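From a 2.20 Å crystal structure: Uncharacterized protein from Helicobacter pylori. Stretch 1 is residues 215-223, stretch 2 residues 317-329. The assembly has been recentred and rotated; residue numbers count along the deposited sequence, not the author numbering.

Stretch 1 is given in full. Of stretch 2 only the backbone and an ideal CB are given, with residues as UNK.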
# COMPACT_ATOMS: atom_id res chain seq x y z
N MET A 215 12.16 24.14 5.64
CA MET A 215 11.79 25.03 6.73
C MET A 215 10.26 25.01 6.90
O MET A 215 9.53 25.74 6.19
CB MET A 215 12.27 26.44 6.41
CG MET A 215 13.78 26.53 6.27
SD MET A 215 14.40 28.20 5.80
CE MET A 215 13.83 28.31 4.08
N TRP A 216 9.75 24.18 7.80
CA TRP A 216 8.29 24.07 8.00
C TRP A 216 7.65 25.38 8.41
O TRP A 216 6.47 25.58 8.17
CB TRP A 216 7.93 22.99 9.00
CG TRP A 216 8.09 21.60 8.46
CD1 TRP A 216 9.27 20.92 8.26
CD2 TRP A 216 7.02 20.68 8.10
NE1 TRP A 216 9.00 19.64 7.76
CE2 TRP A 216 7.64 19.46 7.66
CE3 TRP A 216 5.61 20.75 8.12
CZ2 TRP A 216 6.90 18.36 7.26
CZ3 TRP A 216 4.87 19.67 7.71
CH2 TRP A 216 5.49 18.48 7.28
N LYS A 217 8.41 26.29 9.04
CA LYS A 217 7.86 27.58 9.42
C LYS A 217 7.42 28.38 8.18
O LYS A 217 6.54 29.27 8.29
CB LYS A 217 8.87 28.38 10.24
CG LYS A 217 8.33 29.66 10.81
CD LYS A 217 7.14 29.37 11.82
CE LYS A 217 6.57 30.69 12.38
NZ LYS A 217 5.42 30.44 13.29
N ASN A 218 8.02 28.09 6.99
CA ASN A 218 7.59 28.76 5.74
C ASN A 218 6.15 28.38 5.36
O ASN A 218 5.50 29.10 4.58
CB ASN A 218 8.55 28.44 4.57
CG ASN A 218 9.76 29.34 4.55
OD1 ASN A 218 10.10 29.97 5.55
ND2 ASN A 218 10.43 29.43 3.37
N ILE A 219 5.61 27.27 5.91
CA ILE A 219 4.30 26.84 5.53
C ILE A 219 3.21 27.54 6.34
O ILE A 219 3.17 27.40 7.56
CB ILE A 219 4.15 25.34 5.72
CG1 ILE A 219 5.10 24.59 4.78
CG2 ILE A 219 2.70 24.94 5.46
CD1 ILE A 219 5.35 23.12 5.16
N VAL A 220 2.33 28.28 5.66
CA VAL A 220 1.23 28.98 6.30
C VAL A 220 -0.08 28.37 5.86
O VAL A 220 -0.47 28.47 4.70
CB VAL A 220 1.21 30.46 5.95
CG1 VAL A 220 0.09 31.20 6.76
CG2 VAL A 220 2.60 31.10 6.24
N ILE A 221 -0.78 27.74 6.80
CA ILE A 221 -2.11 27.24 6.55
C ILE A 221 -3.02 27.70 7.66
O ILE A 221 -2.80 27.31 8.82
CB ILE A 221 -2.12 25.72 6.51
CG1 ILE A 221 -1.15 25.19 5.39
CG2 ILE A 221 -3.56 25.17 6.33
CD1 ILE A 221 -0.98 23.68 5.41
N SER A 222 -4.02 28.53 7.35
CA SER A 222 -4.92 29.07 8.36
C SER A 222 -5.61 27.97 9.13
O SER A 222 -6.12 27.03 8.56
CB SER A 222 -5.99 29.93 7.71
OG SER A 222 -5.36 31.11 7.32
N GLY A 223 -5.61 28.10 10.45
CA GLY A 223 -6.29 27.14 11.31
C GLY A 223 -5.40 25.95 11.56
O GLY A 223 -5.78 25.01 12.21
N UNK A 317 -2.19 16.11 9.20
CA UNK A 317 -3.11 17.25 9.05
C UNK A 317 -2.56 18.24 8.01
O UNK A 317 -3.30 18.77 7.21
CB UNK A 317 -3.32 17.95 10.39
N UNK A 318 -1.25 18.52 8.05
CA UNK A 318 -0.61 19.43 7.07
C UNK A 318 -0.79 18.85 5.65
O UNK A 318 -1.19 19.56 4.74
CB UNK A 318 0.87 19.62 7.39
N UNK A 319 -0.52 17.57 5.50
CA UNK A 319 -0.68 16.88 4.23
C UNK A 319 -2.13 16.99 3.72
O UNK A 319 -2.35 17.35 2.56
CB UNK A 319 -0.28 15.41 4.38
N UNK A 320 -3.11 16.69 4.55
CA UNK A 320 -4.53 16.78 4.15
C UNK A 320 -4.90 18.19 3.76
O UNK A 320 -5.78 18.39 2.93
CB UNK A 320 -5.44 16.31 5.28
N UNK A 321 -4.25 19.19 4.37
CA UNK A 321 -4.68 20.58 4.16
C UNK A 321 -3.73 21.33 3.24
O UNK A 321 -3.78 22.56 3.13
CB UNK A 321 -4.78 21.31 5.50
N UNK A 322 -2.82 20.59 2.60
CA UNK A 322 -1.73 21.20 1.82
C UNK A 322 -2.29 22.15 0.76
O UNK A 322 -1.63 23.11 0.39
CB UNK A 322 -0.87 20.12 1.16
N UNK A 323 -3.52 21.90 0.31
CA UNK A 323 -4.10 22.68 -0.76
C UNK A 323 -4.49 24.06 -0.27
O UNK A 323 -4.79 24.92 -1.09
CB UNK A 323 -5.31 21.96 -1.35
N UNK A 324 -4.50 24.27 1.05
CA UNK A 324 -4.85 25.57 1.64
C UNK A 324 -3.59 26.41 1.89
O UNK A 324 -3.67 27.53 2.38
CB UNK A 324 -5.62 25.37 2.95
N UNK A 325 -2.43 25.88 1.57
CA UNK A 325 -1.19 26.61 1.76
C UNK A 325 -1.21 27.94 1.03
O UNK A 325 -1.59 27.98 -0.13
CB UNK A 325 -0.00 25.77 1.29
N UNK A 326 -0.88 29.04 1.70
CA UNK A 326 -0.84 30.33 1.03
C UNK A 326 0.52 30.93 1.12
O UNK A 326 1.20 30.76 2.12
CB UNK A 326 -1.87 31.29 1.62
N UNK A 327 0.95 31.59 0.06
CA UNK A 327 2.32 32.09 0.12
C UNK A 327 2.42 33.31 0.99
O UNK A 327 1.47 34.01 1.19
CB UNK A 327 2.84 32.41 -1.28
N UNK A 328 3.58 33.51 1.53
CA UNK A 328 3.82 34.67 2.35
C UNK A 328 4.23 35.97 1.54
O UNK A 328 4.34 37.05 2.11
CB UNK A 328 4.91 34.31 3.36
N UNK A 329 4.45 35.87 0.22
CA UNK A 329 4.85 36.99 -0.67
C UNK A 329 4.58 36.55 -2.13
O UNK A 329 4.68 35.32 -2.45
CB UNK A 329 6.32 37.36 -0.47

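Position 317 is helical, and its ideal CB has nothing of stretch 1 within 5.5 Å; many side chains would fit. It is Lys-317, whose NZ forms a salt bridge, 3.4 Å long and a weak hydrogen bond, with OE1 of the residue at 320.

At 318 the CA-to-CB bond points toward stretch 1. The ideal CB lies 4.0 Å from Trp-216 CZ3 and 4.9 Å from Ile-221 CD1, so an apolar or aromatic group is expected, and the space leading on past Ile-219 admits a long one. The residue is Tyr-318. Its ring receives the edge of Trp-216 on one face, with planes at 74° and Trp-216 CZ3 3.7 Å from Tyr-318 CD1, while Ile-219 CG2 meets the ring edge 3.7 Å from Tyr-318 CE1. A water lies 2.7 Å from Tyr-318 OH and 2.8 Å from Ile-219 O.

Positions 319 and 320 offer no contact with stretch 1 and leave the choice open; they are Leu-319, pointing away, and Glu-320, partner in the salt bridge.

Position 321, where helical phi/psi ends, directs its CB toward Ile-221, with CG2 4.1 Å from the ideal CB. Any residue with an aliphatic base would suit. Lys-321 packs its CB 4.2 Å from Ile-221 CG2, and its end leads away.

Positions 322 and 323 point away, so stretch 1 sets little preference; they are Ala-322 and Tyr-323.

At 324 the ideal CB is 4.0 Å from Ile-221 CG2, favouring an apolar side chain. Leu-324 places CB 3.9 Å from Ile-221 CG2, and a water bridges Leu-324 O to Ser-222 N.

At 325 the CA-to-CB bond is sideways, with the ideal CB 4.3 Å from Ile-221 CG1 and 5.0 Å from Ile-219 CG2; a long aliphatic chain would suit. Lys-325, extended with all four chi angles t, brings CE 4.2 Å from Ile-219 CG1; its NZ is hydrogen-bonded elsewhere in the structure.

At 326 the backbone N donates to Val-220 O (3.1 Å, 167°), a bond that requires only that proline be absent. The CB points sideways near Val-220, where a branched apolar group would fit. Ile-326 sets CG1 4.1 Å from Val-220 CG1, and its CD1 reaches 4.3 Å from Ser-222 OG. A water accepting from Val-220 N donates to both Asn-218 O and Ile-326 O.

Position 327 points away, with a phi of -76° compatible with proline; it is Pro-327. Position 328 points toward stretch 1, its ideal CB 4.9 Å from Val-220 CG2, where small polar or apolar groups would do: the poorly ordered Asn-328 has ND2 4.3 Å from Val-220 CG2. Position 329, beyond reach, is Ala-329.

Stretch 2 (317-329) KYLEKAYLKIPNA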
# COMPACT_ATOMS: atom_id res chain seq x y z
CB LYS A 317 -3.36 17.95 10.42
CG LYS A 317 -4.24 19.16 10.39
CD LYS A 317 -5.65 18.89 9.84
CE LYS A 317 -6.50 17.94 10.70
NZ LYS A 317 -7.80 17.44 10.08
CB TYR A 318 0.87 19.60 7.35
CG TYR A 318 1.22 20.72 8.24
CD1 TYR A 318 1.84 21.87 7.73
CD2 TYR A 318 0.94 20.68 9.64
CE1 TYR A 318 2.20 22.91 8.55
CE2 TYR A 318 1.33 21.77 10.46
CZ TYR A 318 1.93 22.86 9.92
OH TYR A 318 2.28 23.97 10.71
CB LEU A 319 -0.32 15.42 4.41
CG LEU A 319 -0.26 14.53 3.17
CD1 LEU A 319 0.86 15.00 2.19
CD2 LEU A 319 0.05 13.10 3.63
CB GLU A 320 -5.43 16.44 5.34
CG GLU A 320 -5.56 14.99 5.51
CD GLU A 320 -6.55 14.70 6.61
OE1 GLU A 320 -6.44 15.45 7.65
OE2 GLU A 320 -7.38 13.73 6.45
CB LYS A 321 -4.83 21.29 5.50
CG LYS A 321 -5.86 20.69 6.42
CD LYS A 321 -7.22 21.01 5.99
CE LYS A 321 -8.19 20.56 7.06
NZ LYS A 321 -9.46 21.13 6.57
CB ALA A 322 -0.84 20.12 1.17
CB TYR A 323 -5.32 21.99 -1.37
CG TYR A 323 -6.52 21.97 -0.45
CD1 TYR A 323 -7.53 22.93 -0.55
CD2 TYR A 323 -6.65 21.01 0.55
CE1 TYR A 323 -8.63 22.89 0.30
CE2 TYR A 323 -7.76 20.97 1.42
CZ TYR A 323 -8.73 21.91 1.27
OH TYR A 323 -9.82 21.89 2.13
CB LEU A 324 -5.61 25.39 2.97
CG LEU A 324 -7.00 24.81 2.71
CD1 LEU A 324 -7.60 24.33 4.02
CD2 LEU A 324 -7.90 25.83 2.01
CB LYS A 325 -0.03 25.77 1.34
CG LYS A 325 1.34 26.33 1.63
CD LYS A 325 2.37 25.26 1.20
CE LYS A 325 3.73 25.93 1.04
NZ LYS A 325 4.71 25.03 0.39
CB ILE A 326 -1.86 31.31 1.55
CG1 ILE A 326 -1.66 31.55 3.03
CG2 ILE A 326 -3.33 30.81 1.20
CD1 ILE A 326 -2.96 31.81 3.84
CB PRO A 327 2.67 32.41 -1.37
CG PRO A 327 1.38 32.56 -2.07
CD PRO A 327 0.32 31.78 -1.27
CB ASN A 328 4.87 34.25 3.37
CG ASN A 328 5.04 35.23 4.47
OD1 ASN A 328 5.72 36.25 4.31
ND2 ASN A 328 4.42 34.95 5.58
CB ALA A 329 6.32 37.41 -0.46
O HOH W 1 3.16 28.86 2.92
O HOH W 2 3.96 25.79 9.69
O HOH W 3 -4.89 28.80 4.61
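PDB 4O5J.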